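Local coordinates for protein beta-lactamase/D-alanine Carboxypeptidase (Yersinia pestis, PDB 3RJU) that is a putative penicillin-binding protein of the serine beta-lactamase family, probably hydrolysing beta-lactams or trimming D-alanine from peptidoglycan peptides, at residues P135-R140 and L167-S172; F243-S246 and A250-R253. All coordinates share one frame; numbering follows the deposited sequence.

Contact 1. Residues P135-R140 and L167-S172; sequences PTKDNR and LADALS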
loop_
_atom_site.group_PDB
_atom_site.type_symbol
_atom_site.label_atom_id
_atom_site.label_comp_id
_atom_site.label_asym_id
_atom_site.label_seq_id
_atom_site.Cartn_x
_atom_site.Cartn_y
_atom_site.Cartn_z
ATOM N N PRO A 135 -9.627 -13.218 6.767
ATOM C CA PRO A 135 -10.213 -14.428 6.174
ATOM C C PRO A 135 -9.377 -14.956 5.022
ATOM O O PRO A 135 -8.631 -14.193 4.383
ATOM C CB PRO A 135 -11.555 -13.930 5.622
ATOM C CG PRO A 135 -11.286 -12.470 5.266
ATOM C CD PRO A 135 -10.375 -12.001 6.394
ATOM N N THR A 136 -9.511 -16.252 4.749
ATOM C CA THR A 136 -8.917 -16.813 3.547
ATOM C C THR A 136 -9.792 -16.484 2.354
ATOM O O THR A 136 -10.914 -15.993 2.520
ATOM C CB THR A 136 -8.787 -18.332 3.644
ATOM O OG1 THR A 136 -10.097 -18.924 3.619
ATOM C CG2 THR A 136 -8.060 -18.725 4.933
ATOM N N LYS A 137 -9.282 -16.754 1.156
ATOM C CA LYS A 137 -10.087 -16.603 -0.055
ATOM C C LYS A 137 -11.405 -17.389 0.041
ATOM O O LYS A 137 -12.483 -16.848 -0.208
ATOM C CB LYS A 137 -9.316 -17.046 -1.301
ATOM C CG LYS A 137 -10.136 -16.908 -2.577
ATOM C CD LYS A 137 -9.341 -17.326 -3.801
ATOM C CE LYS A 137 -9.105 -18.827 -3.825
ATOM N NZ LYS A 137 -8.651 -19.288 -5.174
ATOM N N ASP A 138 -11.329 -18.672 0.388
ATOM C CA ASP A 138 -12.565 -19.441 0.521
ATOM C C ASP A 138 -13.501 -18.824 1.566
ATOM O O ASP A 138 -14.708 -18.778 1.354
ATOM C CB ASP A 138 -12.292 -20.906 0.861
ATOM C CG ASP A 138 -11.725 -21.687 -0.313
ATOM O OD1 ASP A 138 -11.777 -21.184 -1.460
ATOM O OD2 ASP A 138 -11.236 -22.818 -0.082
ATOM N N ASN A 139 -12.963 -18.362 2.697
ATOM C CA ASN A 139 -13.821 -17.717 3.698
ATOM C C ASN A 139 -14.548 -16.516 3.089
ATOM O O ASN A 139 -15.747 -16.311 3.329
ATOM C CB ASN A 139 -13.030 -17.186 4.896
ATOM C CG ASN A 139 -12.336 -18.265 5.704
ATOM O OD1 ASN A 139 -11.303 -17.996 6.310
ATOM N ND2 ASN A 139 -12.895 -19.474 5.736
ATOM N N ARG A 140 -13.811 -15.703 2.332
ATOM C CA ARG A 140 -14.380 -14.483 1.754
ATOM C C ARG A 140 -15.574 -14.776 0.862
ATOM O O ARG A 140 -16.617 -14.116 0.954
ATOM C CB ARG A 140 -13.339 -13.713 0.929
ATOM C CG ARG A 140 -12.300 -13.022 1.749
ATOM C CD ARG A 140 -11.498 -12.082 0.882
ATOM N NE ARG A 140 -10.548 -12.695 -0.048
ATOM C CZ ARG A 140 -9.331 -13.127 0.291
ATOM N NH1 ARG A 140 -8.939 -13.107 1.562
ATOM N NH2 ARG A 140 -8.505 -13.601 -0.633
ATOM N N LEU A 167 -10.656 -8.000 -4.664
ATOM C CA LEU A 167 -10.075 -7.518 -5.912
ATOM C C LEU A 167 -8.954 -8.445 -6.377
ATOM O O LEU A 167 -8.896 -8.829 -7.556
ATOM C CB LEU A 167 -9.552 -6.091 -5.755
ATOM C CG LEU A 167 -8.872 -5.469 -6.972
ATOM C CD1 LEU A 167 -9.781 -5.485 -8.210
ATOM C CD2 LEU A 167 -8.415 -4.040 -6.641
ATOM N N ALA A 168 -8.060 -8.814 -5.463
ATOM C CA ALA A 168 -6.966 -9.716 -5.822
ATOM C C ALA A 168 -7.535 -11.029 -6.327
ATOM O O ALA A 168 -7.048 -11.561 -7.320
ATOM C CB ALA A 168 -6.038 -9.972 -4.631
ATOM N N ASP A 169 -8.579 -11.527 -5.660
ATOM C CA ASP A 169 -9.232 -12.777 -6.080
ATOM C C ASP A 169 -9.743 -12.651 -7.526
ATOM O O ASP A 169 -9.608 -13.584 -8.349
ATOM C CB ASP A 169 -10.428 -13.114 -5.186
ATOM C CG ASP A 169 -10.052 -13.321 -3.710
ATOM O OD1 ASP A 169 -8.864 -13.568 -3.380
ATOM O OD2 ASP A 169 -10.973 -13.241 -2.867
ATOM N N ALA A 170 -10.361 -11.512 -7.821
ATOM C CA ALA A 170 -10.947 -11.293 -9.136
ATOM C C ALA A 170 -9.854 -11.236 -10.195
ATOM O O ALA A 170 -9.995 -11.802 -11.285
ATOM C CB ALA A 170 -11.761 -9.993 -9.134
ATOM N N LEU A 171 -8.763 -10.542 -9.872
ATOM C CA LEU A 171 -7.660 -10.391 -10.808
ATOM C C LEU A 171 -7.023 -11.746 -11.124
ATOM O O LEU A 171 -6.691 -12.044 -12.282
ATOM C CB LEU A 171 -6.620 -9.428 -10.251
ATOM C CG LEU A 171 -7.129 -8.003 -10.020
ATOM C CD1 LEU A 171 -6.004 -7.144 -9.431
ATOM C CD2 LEU A 171 -7.656 -7.378 -11.336
ATOM N N SER A 172 -6.866 -12.566 -10.087
ATOM C CA SER A 172 -6.358 -13.928 -10.247
ATOM C C SER A 172 -7.282 -14.754 -11.152
ATOM O O SER A 172 -6.810 -15.487 -12.050
ATOM C CB SER A 172 -6.224 -14.594 -8.876
ATOM O OG SER A 172 -5.879 -15.973 -9.002
#
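Asp169 carries this contact, with its carboxylate set against the guanidinium of Arg140. The grip is side-on and two-pronged. Arg140 NE donates to Asp169 OD2 at 2.9 Å, and Arg140 NH2 donates to Asp169 OD1 at 2.8 Å. Both bonds are nearly straight, and both oxygens are met on their syn sides. The carboxylate meets the guanidinium edge nearly in plane, the two groups 18° apart. Paired bonds of this kind fix the rotation of both groups. The Arg140 chain bends at chi3 (-73°), which turns NE and NH2 toward the acid. Lys137 CA covers part of one guanidinium face, 3.4 Å above the Arg140 plane and toward its rim. The Lys137 side chain adds an apolar flank. Its CG comes to 3.7 Å from Asp169 OD1, and the two side chains run past each other in opposite directions. With CG anti to the backbone N (chi1 180°), the lysine chain reaches out beside the acid. Lys137 NZ stays 6.0 Å from Asp169 OD1, so any attraction is probably long-range.

The salt bridge ties the first turn of helix 137-144 to the middle of helix 162-175, within the helical part of the beta-lactamase fold. That first turn is closed by a capping box. Asn139 N donates to Thr136 OG1 at 3.1 Å, and Thr136 N donates to Asn139 OD1 at 2.9 Å. Arg140 NH1 also bonds to the carbonyl of Ala222, and Asp169 OD2 also accepts from the indole of Trp141. Behind the acid, Leu167 and Leu171 pack on helix 64-77.

Contact 2. Residues F243-S246 and A250-R253; sequences FLAS and APKR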
loop_
_atom_site.group_PDB
_atom_site.type_symbol
_atom_site.label_atom_id
_atom_site.label_comp_id
_atom_site.label_asym_id
_atom_site.label_seq_id
_atom_site.Cartn_x
_atom_site.Cartn_y
_atom_site.Cartn_z
ATOM N N PHE A 243 7.836 5.395 -10.680
ATOM C CA PHE A 243 6.917 6.540 -10.781
ATOM C C PHE A 243 7.612 7.873 -11.038
ATOM O O PHE A 243 6.953 8.884 -11.258
ATOM C CB PHE A 243 6.036 6.662 -9.530
ATOM C CG PHE A 243 5.183 5.444 -9.273
ATOM C CD1 PHE A 243 3.909 5.342 -9.818
ATOM C CD2 PHE A 243 5.666 4.392 -8.507
ATOM C CE1 PHE A 243 3.131 4.217 -9.602
ATOM C CE2 PHE A 243 4.889 3.261 -8.286
ATOM C CZ PHE A 243 3.614 3.186 -8.810
ATOM N N LEU A 244 8.941 7.864 -11.029
ATOM C CA LEU A 244 9.724 9.099 -10.979
ATOM C C LEU A 244 10.716 9.121 -12.115
ATOM O O LEU A 244 11.387 8.128 -12.364
ATOM C CB LEU A 244 10.498 9.158 -9.650
ATOM C CG LEU A 244 9.629 9.019 -8.406
ATOM C CD1 LEU A 244 10.487 8.970 -7.136
ATOM C CD2 LEU A 244 8.643 10.174 -8.348
ATOM N N ALA A 245 10.848 10.259 -12.788
ATOM C CA ALA A 245 11.850 10.380 -13.843
ATOM C C ALA A 245 13.249 10.627 -13.257
ATOM O O ALA A 245 13.410 11.265 -12.211
ATOM C CB ALA A 245 11.482 11.500 -14.806
ATOM N N SER A 246 14.260 10.156 -13.975
ATOM C CA SER A 246 15.650 10.458 -13.663
ATOM C C SER A 246 16.404 10.584 -14.975
ATOM O O SER A 246 15.811 10.512 -16.046
ATOM C CB SER A 246 16.276 9.341 -12.826
ATOM O OG SER A 246 16.419 8.150 -13.591
ATOM N N ALA A 250 12.616 7.107 -17.759
ATOM C CA ALA A 250 11.340 7.769 -17.640
ATOM C C ALA A 250 10.494 6.889 -16.726
ATOM O O ALA A 250 10.832 5.727 -16.490
ATOM C CB ALA A 250 10.685 7.886 -19.017
ATOM N N PRO A 251 9.391 7.431 -16.206
ATOM C CA PRO A 251 8.485 6.572 -15.440
ATOM C C PRO A 251 7.943 5.425 -16.281
ATOM O O PRO A 251 7.865 5.535 -17.519
ATOM C CB PRO A 251 7.347 7.519 -15.055
ATOM C CG PRO A 251 7.974 8.889 -15.117
ATOM C CD PRO A 251 8.928 8.830 -16.251
ATOM N N LYS A 252 7.543 4.347 -15.613
ATOM C CA LYS A 252 6.940 3.206 -16.301
ATOM C C LYS A 252 5.699 3.647 -17.079
ATOM O O LYS A 252 5.029 4.622 -16.719
ATOM C CB LYS A 252 6.578 2.092 -15.309
ATOM C CG LYS A 252 5.610 2.535 -14.212
ATOM C CD LYS A 252 5.276 1.401 -13.226
ATOM C CE LYS A 252 4.424 1.883 -12.066
ATOM N NZ LYS A 252 4.098 0.774 -11.131
ATOM N N ARG A 253 5.405 2.903 -18.141
ATOM C CA ARG A 253 4.310 3.221 -19.042
ATOM C C ARG A 253 2.971 3.424 -18.324
ATOM O O ARG A 253 2.201 4.322 -18.668
ATOM C CB ARG A 253 4.186 2.125 -20.112
ATOM C CG ARG A 253 3.062 2.357 -21.102
ATOM C CD ARG A 253 3.211 1.456 -22.322
ATOM N NE ARG A 253 2.931 0.053 -22.016
ATOM C CZ ARG A 253 1.705 -0.466 -22.018
ATOM N NH1 ARG A 253 0.668 0.302 -22.317
ATOM N NH2 ARG A 253 1.517 -1.751 -21.739
#
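Phe243-Ser246 and Ala250-Arg253 are the two arms of one loop, irregular in backbone, which draws the CA atoms of Ala245 and Ala250 to 4.6 Å and those of Phe243 and Pro251 to 4.9 Å. Phe243, Pro251 and Lys252 bury most of the surface here. The side chains of Phe243 and Lys252 lie side by side and point the same way. Lys252 CE sits over one face of the phenyl ring, 3.9 Å from the Phe243 ring centroid and 25° off the normal. This is a CH-pi contact, displaced toward the rim. CE alone of the lysine carbons lies on the face, 3.5 Å above the Phe243 ring plane, and the rest of the chain leads up to it. Lys252 NZ lies farther out, past the rim, 3.4 Å from Phe243 CZ. The lysine leaves its backbone with CG between N and the carbonyl carbon (chi1 58°) and then runs straight, which brings the end of the chain down onto the ring face. Its ammonium group has salt-bridge partners elsewhere, Glu258 and Glu70.

The loop joins helix 233-241 to helix 255-258 in the beta-lactamase fold. Phe243 meets Trp239 and Trp287 edge-to-face and also touches Ala255 and Glu258.

Pro251 lies against the backbone of the first arm. Its CG is 3.9 Å from Ala245 N and 4.0 Å from Phe243 O. Pro251 CD meets Ala245 CB at 4.0 Å, an apolar touch. Lys252 shares a backbone hydrogen bond with Gln242, just before the first arm, while Ala245 N donates to the side chain of Asn320 and Leu244 O accepts from that of Gln241.

Contact 1 and contact 2 are separate, with centres about 31 Å apart and nearest atoms about 13 Å apart. Both are partly buried and lie well away from the chain centre, and they share no secondary-structure element. Contact 1 joins two helices distant in sequence. Contact 2 closes a local loop between two others. Their chemistry differs accordingly. In 135-140 with 167-172 a charged pair joins the helices. In 243-246 with 250-253 the segments meet through apolar contacts, and the lysine charge is answered outside them. Helix 64-77 borders both, offering apolar side chains to contact 1 and an acidic one to contact 2.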